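Local atomic coordinates of transferrin (Manduca sexta, PDB entry 6WB6), a protein that binds a single ferric ion together with a carbonate anion and transports iron as a secreted insect transferrin. Residues 192-195 with 196-200; 287-290 with 291-295; 328-331 with 332-335; 355-359 with 360-364; 472-475 with 476-480. All blocks are in the same frame, centred on the assembly; numbering follows the deposited sequence.

Contact 1: residues 192-195 with 196-200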
# COMPACT_ATOMS: atom_id res chain seq x y z
N PRO A 192 22.28 -5.08 13.14
CA PRO A 192 21.03 -5.51 13.80
C PRO A 192 20.13 -4.38 14.25
O PRO A 192 18.91 -4.54 14.22
CB PRO A 192 21.55 -6.31 14.99
CG PRO A 192 22.92 -6.83 14.52
CD PRO A 192 23.47 -5.67 13.79
N GLU A 193 20.69 -3.26 14.71
CA GLU A 193 19.85 -2.16 15.15
C GLU A 193 18.96 -1.65 14.03
O GLU A 193 17.81 -1.26 14.27
CB GLU A 193 20.71 -1.03 15.71
N ARG A 194 19.45 -1.71 12.79
CA ARG A 194 18.74 -1.18 11.63
C ARG A 194 17.84 -2.21 10.97
O ARG A 194 16.71 -1.87 10.57
CB ARG A 194 19.76 -0.67 10.60
CG ARG A 194 19.15 -0.06 9.37
CD ARG A 194 20.00 1.10 8.89
NE ARG A 194 19.28 1.90 7.91
CZ ARG A 194 19.18 1.58 6.62
NH1 ARG A 194 19.76 0.48 6.16
NH2 ARG A 194 18.50 2.36 5.80
N CYS A 195 18.31 -3.45 10.84
CA CYS A 195 17.48 -4.56 10.37
C CYS A 195 16.76 -4.18 9.09
O CYS A 195 15.60 -4.53 8.89
CB CYS A 195 16.45 -4.96 11.43
SG CYS A 195 15.82 -6.69 11.35
N ASP A 196 17.43 -3.43 8.22
CA ASP A 196 16.86 -3.04 6.94
C ASP A 196 17.87 -3.26 5.84
O ASP A 196 19.05 -3.47 6.09
CB ASP A 196 16.41 -1.58 6.95
CG ASP A 196 15.15 -1.35 6.09
OD1 ASP A 196 14.77 -2.24 5.32
OD2 ASP A 196 14.54 -0.26 6.19
N TYR A 197 17.39 -3.24 4.60
CA TYR A 197 18.28 -3.17 3.46
C TYR A 197 18.99 -1.81 3.46
O TYR A 197 18.47 -0.84 4.01
CB TYR A 197 17.51 -3.34 2.15
CG TYR A 197 16.68 -4.59 2.11
CD1 TYR A 197 17.27 -5.81 1.90
CD2 TYR A 197 15.31 -4.54 2.28
CE1 TYR A 197 16.53 -6.94 1.86
CE2 TYR A 197 14.56 -5.67 2.23
CZ TYR A 197 15.18 -6.88 2.02
OH TYR A 197 14.48 -8.04 1.96
N PRO A 198 20.21 -1.74 2.91
CA PRO A 198 21.12 -2.83 2.53
C PRO A 198 21.71 -3.49 3.76
O PRO A 198 22.01 -2.81 4.73
CB PRO A 198 22.23 -2.13 1.73
CG PRO A 198 21.77 -0.71 1.53
CD PRO A 198 20.80 -0.42 2.65
N ASP A 199 21.90 -4.80 3.71
CA ASP A 199 22.50 -5.53 4.81
C ASP A 199 23.22 -6.72 4.21
O ASP A 199 22.60 -7.59 3.60
CB ASP A 199 21.46 -6.00 5.83
CG ASP A 199 22.10 -6.64 7.05
OD1 ASP A 199 22.59 -7.79 6.93
OD2 ASP A 199 22.09 -5.99 8.12
N ASN A 200 24.54 -6.75 4.39
CA ASN A 200 25.33 -7.79 3.76
C ASN A 200 24.88 -9.21 4.10
O ASN A 200 25.31 -10.15 3.42
CB ASN A 200 26.78 -7.64 4.16
CG ASN A 200 27.64 -8.58 3.40
OD1 ASN A 200 27.46 -8.73 2.20
ND2 ASN A 200 28.55 -9.25 4.08
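Arg194 and Tyr197 meet where the backbone turns sharply: residues 192-194 hold helical angles without regular helix bonds, Cys195 takes positive phi and psi (51°/37°), and the chain then runs extended through Asp196 and Tyr197 into a cis peptide before Pro198. The Arg194 side chain reaches forward across this bend, its CG trans to the backbone N, and donates from NH1 to the carbonyl O of Tyr197 at 2.8 Å. This bond is bent, with 138° at the hydrogen, and the donor stands above the carbonyl plane instead of on a lone pair. Pro198 lies at the edge of the same guanidinium, its CD 3.8 Å from Arg194 NH1, while Asp196 CB covers one face near the rim. The carboxylate of Asp196 does not pair with the guanidinium: Arg194 NH2 and Asp196 OD2 are 4.8 Å apart. OD2 forms a salt bridge with Lys167, and OD1 accepts from Tyr197 N at 2.9 Å, tying the acid to the next residue's amide. The turn belongs to the disulfide-bonded loop between helices 172-181 and 203-213 of the iron-carrying lobe, with Cys195 joined to Cys186. The CB of Tyr197 is directed away from residues 192-195, and its OH is hydrogen-bonded to NH1 of Arg120, a residue of the carbonate pocket, consistent with a second-shell place beside the anion site.

Contact 2: residues 287-290 with 291-295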
# COMPACT_ATOMS: atom_id res chain seq x y z
N ALA A 287 -1.27 -21.14 -31.28
CA ALA A 287 0.08 -20.98 -31.83
C ALA A 287 0.33 -19.59 -32.42
O ALA A 287 1.40 -19.02 -32.15
CB ALA A 287 0.34 -22.07 -32.89
N PRO A 288 -0.57 -19.00 -33.21
CA PRO A 288 -0.23 -17.69 -33.82
C PRO A 288 0.01 -16.60 -32.79
O PRO A 288 0.91 -15.77 -32.96
CB PRO A 288 -1.45 -17.38 -34.70
CG PRO A 288 -2.29 -18.63 -34.71
CD PRO A 288 -1.95 -19.41 -33.48
N LEU A 289 -0.80 -16.56 -31.73
CA LEU A 289 -0.58 -15.59 -30.67
C LEU A 289 0.79 -15.77 -30.03
O LEU A 289 1.49 -14.78 -29.75
CB LEU A 289 -1.68 -15.72 -29.62
CG LEU A 289 -1.62 -14.71 -28.48
CD1 LEU A 289 -1.65 -13.30 -29.01
CD2 LEU A 289 -2.75 -14.97 -27.49
N ARG A 290 1.17 -17.01 -29.74
CA ARG A 290 2.42 -17.25 -29.02
C ARG A 290 3.62 -16.75 -29.82
O ARG A 290 4.60 -16.24 -29.26
CB ARG A 290 2.58 -18.74 -28.74
CG ARG A 290 1.61 -19.32 -27.71
CD ARG A 290 1.61 -20.85 -27.75
NE ARG A 290 1.49 -21.45 -26.42
CZ ARG A 290 1.16 -22.72 -26.20
NH1 ARG A 290 0.91 -23.53 -27.22
NH2 ARG A 290 1.08 -23.18 -24.95
N GLU A 291 3.53 -16.89 -31.14
CA GLU A 291 4.55 -16.40 -32.05
C GLU A 291 4.58 -14.88 -32.05
O GLU A 291 5.66 -14.27 -32.14
CB GLU A 291 4.26 -16.98 -33.44
CG GLU A 291 4.97 -16.39 -34.66
CD GLU A 291 4.04 -16.38 -35.91
OE1 GLU A 291 2.82 -16.09 -35.76
OE2 GLU A 291 4.51 -16.68 -37.03
N LYS A 292 3.41 -14.25 -31.96
CA LYS A 292 3.35 -12.79 -31.89
C LYS A 292 3.99 -12.26 -30.61
O LYS A 292 4.81 -11.34 -30.65
CB LYS A 292 1.90 -12.33 -31.98
CG LYS A 292 1.76 -10.84 -31.90
CD LYS A 292 2.08 -10.16 -33.21
CE LYS A 292 1.92 -8.67 -33.04
NZ LYS A 292 2.32 -7.92 -34.22
N VAL A 293 3.58 -12.78 -29.46
CA VAL A 293 4.16 -12.32 -28.20
C VAL A 293 5.67 -12.56 -28.18
O VAL A 293 6.45 -11.68 -27.81
CB VAL A 293 3.46 -13.01 -27.01
CG1 VAL A 293 4.10 -12.58 -25.70
CG2 VAL A 293 1.99 -12.63 -27.03
N LYS A 294 6.10 -13.76 -28.58
CA LYS A 294 7.54 -14.03 -28.65
C LYS A 294 8.27 -13.00 -29.48
O LYS A 294 9.38 -12.59 -29.15
CB LYS A 294 7.78 -15.45 -29.20
CG LYS A 294 7.45 -16.58 -28.23
CD LYS A 294 7.65 -17.98 -28.84
CE LYS A 294 9.04 -18.18 -29.51
NZ LYS A 294 10.22 -17.94 -28.62
N GLN A 295 7.65 -12.55 -30.58
CA GLN A 295 8.32 -11.60 -31.47
C GLN A 295 8.40 -10.21 -30.85
O GLN A 295 9.43 -9.54 -30.95
CB GLN A 295 7.61 -11.55 -32.82
CG GLN A 295 8.06 -12.66 -33.73
CD GLN A 295 7.15 -12.87 -34.90
OE1 GLN A 295 6.34 -12.00 -35.24
NE2 GLN A 295 7.25 -14.05 -35.52
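This is an intrahelical contact, one turn of helix 286-300 against the next, in the N-terminal half of the transferrin. Its evidence is four successive i to i+4 backbone bonds, from Glu291 N to Ala287 O through Lys294 N to Arg290 O; the straightest, Val293 N to Leu289 O, measures 2.9 Å with 171° at the hydrogen. On the buried side Leu289 CD1 meets Val293 CG2 at 4.2 Å, a light apolar contact between side chains one turn apart. Val293 CG2 also lies 3.5 Å from Leu289 O, since this branch sits beside the backbone N (CG1 being anti to it, chi1 178°). The first part of the Lys294 side chain passes Arg290 O, with Lys294 CG at 3.0 Å, before its end leads off. The polar ends find partners elsewhere: the Arg290 guanidinium donates from NH2 to Phe75 O, and Lys292 NZ is hydrogen-bonded to Thr25 OG1. The helix lies across several elements at once. Leu289, Arg290 and Val293 rest on strand 72-79, Arg290 and Lys294 also touch strand 320-327, and Pro288 and Leu289 reach Tyr5 on strand 5-10.

Contact 3: residues 328-331 with 332-335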
# COMPACT_ATOMS: atom_id res chain seq x y z
N LYS A 328 -4.49 -25.08 -16.41
CA LYS A 328 -5.34 -24.24 -15.59
C LYS A 328 -4.49 -23.51 -14.56
O LYS A 328 -3.42 -23.99 -14.18
CB LYS A 328 -6.41 -25.07 -14.89
CG LYS A 328 -7.38 -25.79 -15.83
CD LYS A 328 -8.39 -24.82 -16.44
CE LYS A 328 -9.39 -24.27 -15.42
NZ LYS A 328 -9.42 -22.76 -15.41
N PRO A 329 -4.93 -22.34 -14.09
CA PRO A 329 -4.05 -21.56 -13.20
C PRO A 329 -3.78 -22.26 -11.89
O PRO A 329 -2.63 -22.30 -11.43
CB PRO A 329 -4.80 -20.24 -13.02
CG PRO A 329 -6.24 -20.55 -13.44
CD PRO A 329 -6.14 -21.60 -14.47
N ILE A 330 -4.80 -22.84 -11.26
CA ILE A 330 -4.56 -23.45 -9.96
C ILE A 330 -3.69 -24.70 -10.11
O ILE A 330 -2.90 -25.02 -9.21
CB ILE A 330 -5.90 -23.73 -9.26
CG1 ILE A 330 -5.71 -23.69 -7.75
CG2 ILE A 330 -6.48 -25.08 -9.72
CD1 ILE A 330 -5.70 -22.29 -7.20
N ASP A 331 -3.79 -25.41 -11.23
CA ASP A 331 -2.88 -26.53 -11.46
C ASP A 331 -1.47 -26.02 -11.72
O ASP A 331 -0.48 -26.66 -11.34
CB ASP A 331 -3.36 -27.38 -12.62
CG ASP A 331 -4.67 -28.06 -12.32
OD1 ASP A 331 -4.91 -28.36 -11.14
OD2 ASP A 331 -5.46 -28.29 -13.25
N TYR A 332 -1.38 -24.86 -12.38
CA TYR A 332 -0.09 -24.20 -12.54
C TYR A 332 0.51 -23.87 -11.19
O TYR A 332 1.70 -24.12 -10.94
CB TYR A 332 -0.29 -22.93 -13.35
CG TYR A 332 0.98 -22.16 -13.64
CD1 TYR A 332 1.91 -22.63 -14.56
CD2 TYR A 332 1.25 -20.96 -13.01
CE1 TYR A 332 3.04 -21.92 -14.86
CE2 TYR A 332 2.40 -20.23 -13.30
CZ TYR A 332 3.29 -20.73 -14.22
OH TYR A 332 4.45 -20.04 -14.51
N LEU A 333 -0.30 -23.27 -10.29
CA LEU A 333 0.21 -22.91 -8.98
C LEU A 333 0.47 -24.14 -8.14
O LEU A 333 1.49 -24.20 -7.42
CB LEU A 333 -0.77 -21.99 -8.26
CG LEU A 333 -1.01 -20.64 -8.91
CD1 LEU A 333 -2.10 -19.94 -8.14
CD2 LEU A 333 0.20 -19.82 -8.96
N ASN A 334 -0.43 -25.13 -8.21
CA ASN A 334 -0.26 -26.34 -7.43
C ASN A 334 1.10 -26.99 -7.67
O ASN A 334 1.75 -27.43 -6.73
CB ASN A 334 -1.36 -27.34 -7.76
CG ASN A 334 -2.64 -27.08 -7.00
OD1 ASN A 334 -2.73 -26.16 -6.18
ND2 ASN A 334 -3.64 -27.90 -7.27
N LYS A 335 1.53 -27.08 -8.93
CA LYS A 335 2.71 -27.90 -9.17
C LYS A 335 3.98 -27.22 -8.67
O LYS A 335 5.07 -27.82 -8.73
CB LYS A 335 2.83 -28.25 -10.66
CG LYS A 335 2.96 -27.05 -11.60
CD LYS A 335 2.99 -27.49 -13.05
CE LYS A 335 3.19 -26.32 -13.98
NZ LYS A 335 4.56 -25.73 -13.88
O HOH W 1 -3.48 -29.61 -9.47
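Asp331 and Asn334, three residues apart on the helix, cross at an angle and are too far apart to bond directly, with Asp331 OD1 and Asn334 ND2 separated by 4.1 Å. One water closes the gap: it donates to Asp331 OD1 at 2.5 Å and accepts from Asn334 ND2 at 2.8 Å. The carboxylate and amide planes it links are 55° apart. The amide lies back over the preceding turn, its CG beside the backbone N (chi1 -83°), and Asn334 CG is 3.0 Å from Ile330 O. That carbonyl accepts from Asn334 N at 2.7 Å; the side chain only packs beside it, since OD1 is itself an acceptor. The second end of the amide is held from outside, Asn334 OD1 being hydrogen-bonded to Thr339 OG1; water and threonine together fix its rotation. On the apolar side Ile330 CD1 and Leu333 CD1 approach loosely, at 4.4 Å. Beneath lies the regular scaffold of a short helix, begun by Lys328 at the N-cap position, whose O accepts from Tyr332 N at 2.9 Å. Farther out, Tyr332 OH bonds to Trp273 O, and Lys328 NZ to Gln70 OE1 and Phe72 O. Helix 329-334 follows strand 320-327 after the single residue Lys328, and packs Ile330, Tyr332 and Leu333 on helix 58-65, Ile330 and Leu333 on helix 338-342, and Pro329 and Tyr332 on strand 72-79.

Contact 4: residues 355-359 with 360-364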
# COMPACT_ATOMS: atom_id res chain seq x y z
N LEU A 355 -14.42 -3.87 6.71
CA LEU A 355 -14.57 -2.46 6.37
C LEU A 355 -16.03 -2.20 6.04
O LEU A 355 -16.62 -2.94 5.25
CB LEU A 355 -13.71 -2.07 5.18
CG LEU A 355 -14.01 -0.67 4.62
CD1 LEU A 355 -13.72 0.41 5.63
CD2 LEU A 355 -13.26 -0.42 3.31
N CYS A 356 -16.59 -1.16 6.62
CA CYS A 356 -17.97 -0.81 6.34
C CYS A 356 -17.99 0.16 5.16
O CYS A 356 -17.24 1.14 5.15
CB CYS A 356 -18.65 -0.19 7.55
SG CYS A 356 -20.45 -0.01 7.28
N VAL A 357 -18.81 -0.15 4.16
CA VAL A 357 -18.97 0.67 2.97
C VAL A 357 -20.43 1.11 2.88
O VAL A 357 -21.33 0.48 3.44
CB VAL A 357 -18.56 -0.09 1.70
CG1 VAL A 357 -17.13 -0.59 1.82
CG2 VAL A 357 -19.50 -1.26 1.49
N THR A 358 -20.66 2.20 2.14
CA THR A 358 -21.97 2.83 2.10
C THR A 358 -22.63 2.78 0.73
O THR A 358 -23.60 3.50 0.51
CB THR A 358 -21.89 4.29 2.52
OG1 THR A 358 -20.95 4.98 1.69
CG2 THR A 358 -21.46 4.42 3.97
N SER A 359 -22.15 1.95 -0.20
CA SER A 359 -22.82 1.86 -1.49
C SER A 359 -22.45 0.55 -2.15
O SER A 359 -21.47 -0.10 -1.78
CB SER A 359 -22.44 3.04 -2.39
OG SER A 359 -21.12 2.90 -2.89
N ASN A 360 -23.28 0.17 -3.14
CA ASN A 360 -23.05 -1.06 -3.90
C ASN A 360 -21.74 -0.99 -4.68
O ASN A 360 -21.03 -1.99 -4.80
CB ASN A 360 -24.21 -1.34 -4.88
CG ASN A 360 -25.50 -1.68 -4.18
OD1 ASN A 360 -25.52 -2.09 -3.03
ND2 ASN A 360 -26.61 -1.51 -4.89
N VAL A 361 -21.44 0.16 -5.28
CA VAL A 361 -20.18 0.27 -5.99
C VAL A 361 -19.03 0.13 -5.00
O VAL A 361 -18.08 -0.62 -5.24
CB VAL A 361 -20.09 1.58 -6.79
CG1 VAL A 361 -20.24 2.78 -5.93
CG2 VAL A 361 -18.75 1.66 -7.51
N ALA A 362 -19.11 0.82 -3.87
CA ALA A 362 -18.06 0.68 -2.86
C ALA A 362 -17.95 -0.75 -2.37
O ALA A 362 -16.83 -1.28 -2.21
CB ALA A 362 -18.32 1.64 -1.72
N LEU A 363 -19.08 -1.41 -2.13
CA LEU A 363 -19.04 -2.83 -1.82
C LEU A 363 -18.26 -3.61 -2.88
O LEU A 363 -17.47 -4.50 -2.56
CB LEU A 363 -20.44 -3.40 -1.71
CG LEU A 363 -20.53 -4.87 -1.33
CD1 LEU A 363 -19.85 -5.10 -0.02
CD2 LEU A 363 -22.01 -5.30 -1.26
N SER A 364 -18.53 -3.35 -4.16
CA SER A 364 -17.84 -4.12 -5.18
C SER A 364 -16.36 -3.76 -5.23
O SER A 364 -15.53 -4.64 -5.49
CB SER A 364 -18.50 -3.92 -6.53
OG SER A 364 -18.59 -2.54 -6.81
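Val357, at the end of a strand, directs its CB toward the first turn of the following helix and meets it with two parts. The CB atoms of Val357 and Ala362 are each directed toward the other segment, and the two pass obliquely with these CB atoms 3.8 Å apart. The CG2 branch, placed between the backbone N and the carbonyl carbon (chi1 -57° sets CG1 opposite the carbonyl carbon), goes on to Leu363, with CG2 4.0 Å from Leu363 CB and 3.6 Å from Leu363 N. Leu363 receives it alongside its CB and CD1. A second orientation governs the polar half. Ser359, the N-cap residue, turns its OG inward over the helix start with chi1 near 74°, and OG accepts from Ala362 N at 3.1 Å in a nearly straight bond (162° at the hydrogen). This is the classic serine N-cap, in which a side-chain oxygen takes up an amide that has no preceding turn to bond to. Packing around that oxygen is close: Val361 CG1 stands 3.2 Å from Ser359 OG, on a branch set between its own backbone N and carbonyl carbon. The main chain of Ser359 adds the first helical bond, its O accepting from Leu363 N at 2.7 Å. These contacts lie at the turn that leads from strand 352-357 into helix 360-375, the first half of a beta-alpha-beta crossover. Strand 381-386 completes the unit, running parallel to 352-357; Val357 touches its Gln386, and Leu363 packs on Cys384 and Gln386.

Contact 5: residues 472-475 with 476-480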
# COMPACT_ATOMS: atom_id res chain seq x y z
N ALA A 472 -11.06 26.31 11.81
CA ALA A 472 -9.69 26.53 12.27
C ALA A 472 -9.47 27.96 12.75
O ALA A 472 -8.88 28.12 13.84
CB ALA A 472 -8.72 26.13 11.16
N PRO A 473 -9.87 29.01 12.02
CA PRO A 473 -9.72 30.37 12.57
C PRO A 473 -10.56 30.61 13.82
O PRO A 473 -10.12 31.31 14.75
CB PRO A 473 -10.18 31.27 11.42
CG PRO A 473 -10.19 30.37 10.18
CD PRO A 473 -10.46 29.02 10.67
N LEU A 474 -11.77 30.05 13.89
CA LEU A 474 -12.58 30.24 15.09
C LEU A 474 -11.94 29.54 16.28
O LEU A 474 -11.84 30.12 17.37
CB LEU A 474 -13.99 29.70 14.87
CG LEU A 474 -15.15 30.68 14.82
CD1 LEU A 474 -16.48 29.89 14.81
CD2 LEU A 474 -15.12 31.65 15.98
N PHE A 475 -11.51 28.29 16.10
CA PHE A 475 -10.83 27.62 17.19
C PHE A 475 -9.54 28.32 17.54
O PHE A 475 -9.17 28.41 18.72
CB PHE A 475 -10.49 26.17 16.87
CG PHE A 475 -9.55 25.57 17.89
CD1 PHE A 475 -10.05 25.01 19.05
CD2 PHE A 475 -8.17 25.62 17.72
CE1 PHE A 475 -9.21 24.49 20.01
CE2 PHE A 475 -7.32 25.10 18.68
CZ PHE A 475 -7.84 24.53 19.83
N TYR A 476 -8.80 28.76 16.52
CA TYR A 476 -7.50 29.35 16.82
C TYR A 476 -7.67 30.58 17.68
O TYR A 476 -6.94 30.77 18.66
CB TYR A 476 -6.75 29.70 15.54
CG TYR A 476 -5.36 30.23 15.83
CD1 TYR A 476 -5.16 31.57 16.12
CD2 TYR A 476 -4.26 29.39 15.82
CE1 TYR A 476 -3.91 32.05 16.39
CE2 TYR A 476 -3.00 29.87 16.09
CZ TYR A 476 -2.83 31.19 16.38
OH TYR A 476 -1.55 31.66 16.63
N LEU A 477 -8.66 31.42 17.37
CA LEU A 477 -8.86 32.63 18.16
C LEU A 477 -9.40 32.30 19.55
O LEU A 477 -8.85 32.74 20.56
CB LEU A 477 -9.78 33.58 17.41
CG LEU A 477 -9.08 34.26 16.22
CD1 LEU A 477 -10.09 34.98 15.36
CD2 LEU A 477 -8.03 35.22 16.69
N ILE A 478 -10.48 31.51 19.61
CA ILE A 478 -11.03 31.10 20.91
C ILE A 478 -9.95 30.47 21.78
O ILE A 478 -9.83 30.78 22.97
CB ILE A 478 -12.22 30.14 20.70
CG1 ILE A 478 -13.43 30.89 20.12
CG2 ILE A 478 -12.61 29.49 22.00
CD1 ILE A 478 -14.61 30.03 19.81
N ASN A 479 -9.12 29.60 21.19
CA ASN A 479 -8.11 28.89 21.97
C ASN A 479 -7.11 29.86 22.60
O ASN A 479 -6.72 29.70 23.76
CB ASN A 479 -7.37 27.88 21.09
CG ASN A 479 -6.26 27.15 21.83
OD1 ASN A 479 -5.09 27.45 21.64
ND2 ASN A 479 -6.63 26.17 22.65
N LYS A 480 -6.68 30.87 21.85
CA LYS A 480 -5.78 31.89 22.39
C LYS A 480 -6.54 32.98 23.13
O LYS A 480 -5.98 34.03 23.44
CB LYS A 480 -4.94 32.48 21.25
CG LYS A 480 -3.78 31.58 20.82
CD LYS A 480 -2.54 32.37 20.38
CE LYS A 480 -1.27 31.51 20.47
NZ LYS A 480 -0.01 32.35 20.59
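Phe475 and Asn479, one turn apart near the C-terminal end of helix 467-479, make an i to i+4 side-chain contact within the helix, in the second transferrin-like half of the chain. The polar framework comes first. Four backbone bonds cross the segments, running from Tyr476 N to Ala472 O (2.8 Å) through to Asn479 N to Phe475 O (2.7 Å). Pro473 interrupts the series upstream, because its N has no hydrogen to give to the turn before, and the helix is kinked there; its own O still accepts from Leu477 N at 3.0 Å. A further polar link leaves the helix, Tyr476 OH being hydrogen-bonded to Leu562 O. Apolar contacts make a second group. Leu474 CD2 touches Ile478 CD1 at 4.2 Å, and Ile478 CG1 lies close over the preceding turn, 3.3 Å from Leu474 O. Both side chains also reach Cys488 of helix 488-495, where Leu477 meets Leu492 and Phe495. Phe475 packs on Thr652, Ile653 and Val656 of helix 644-659, and Ile478 touches Val656 as well as Cys488, so the segment contacts both helices. The third kind is CH-pi. With CG anti to N in both residues (chi1 169° for Phe475), the side chains lie side by side and point the same way, their ring and amide planes 22° apart. Asn479 CB sits over one face of the Phe475 ring, 3.8 Å from its centroid, and Asn479 ND2 comes to 3.5 Å from Phe475 CZ.

How the contacts relate
Contact 1 lies at the surface, contact 5 is buried, and contacts 2, 3 and 4 are partly buried. Contacts 1, 2 and 3 belong to the first transferrin-like range, contacts 4 and 5 to the second. Contacts 2 and 3, with centres about 22 Å apart, share neighbours: both helices pack on strand 72-79. Contacts 2, 3 and 5 are turns within a helix, differing in what is added to the backbone bonds: aliphatic packing, a water bridge, and a CH-pi contact. Contact 4 instead joins strand to helix through a serine cap, whereas contact 1, a loop, relies on a guanidinium-carbonyl bond and lies nearest the anion site.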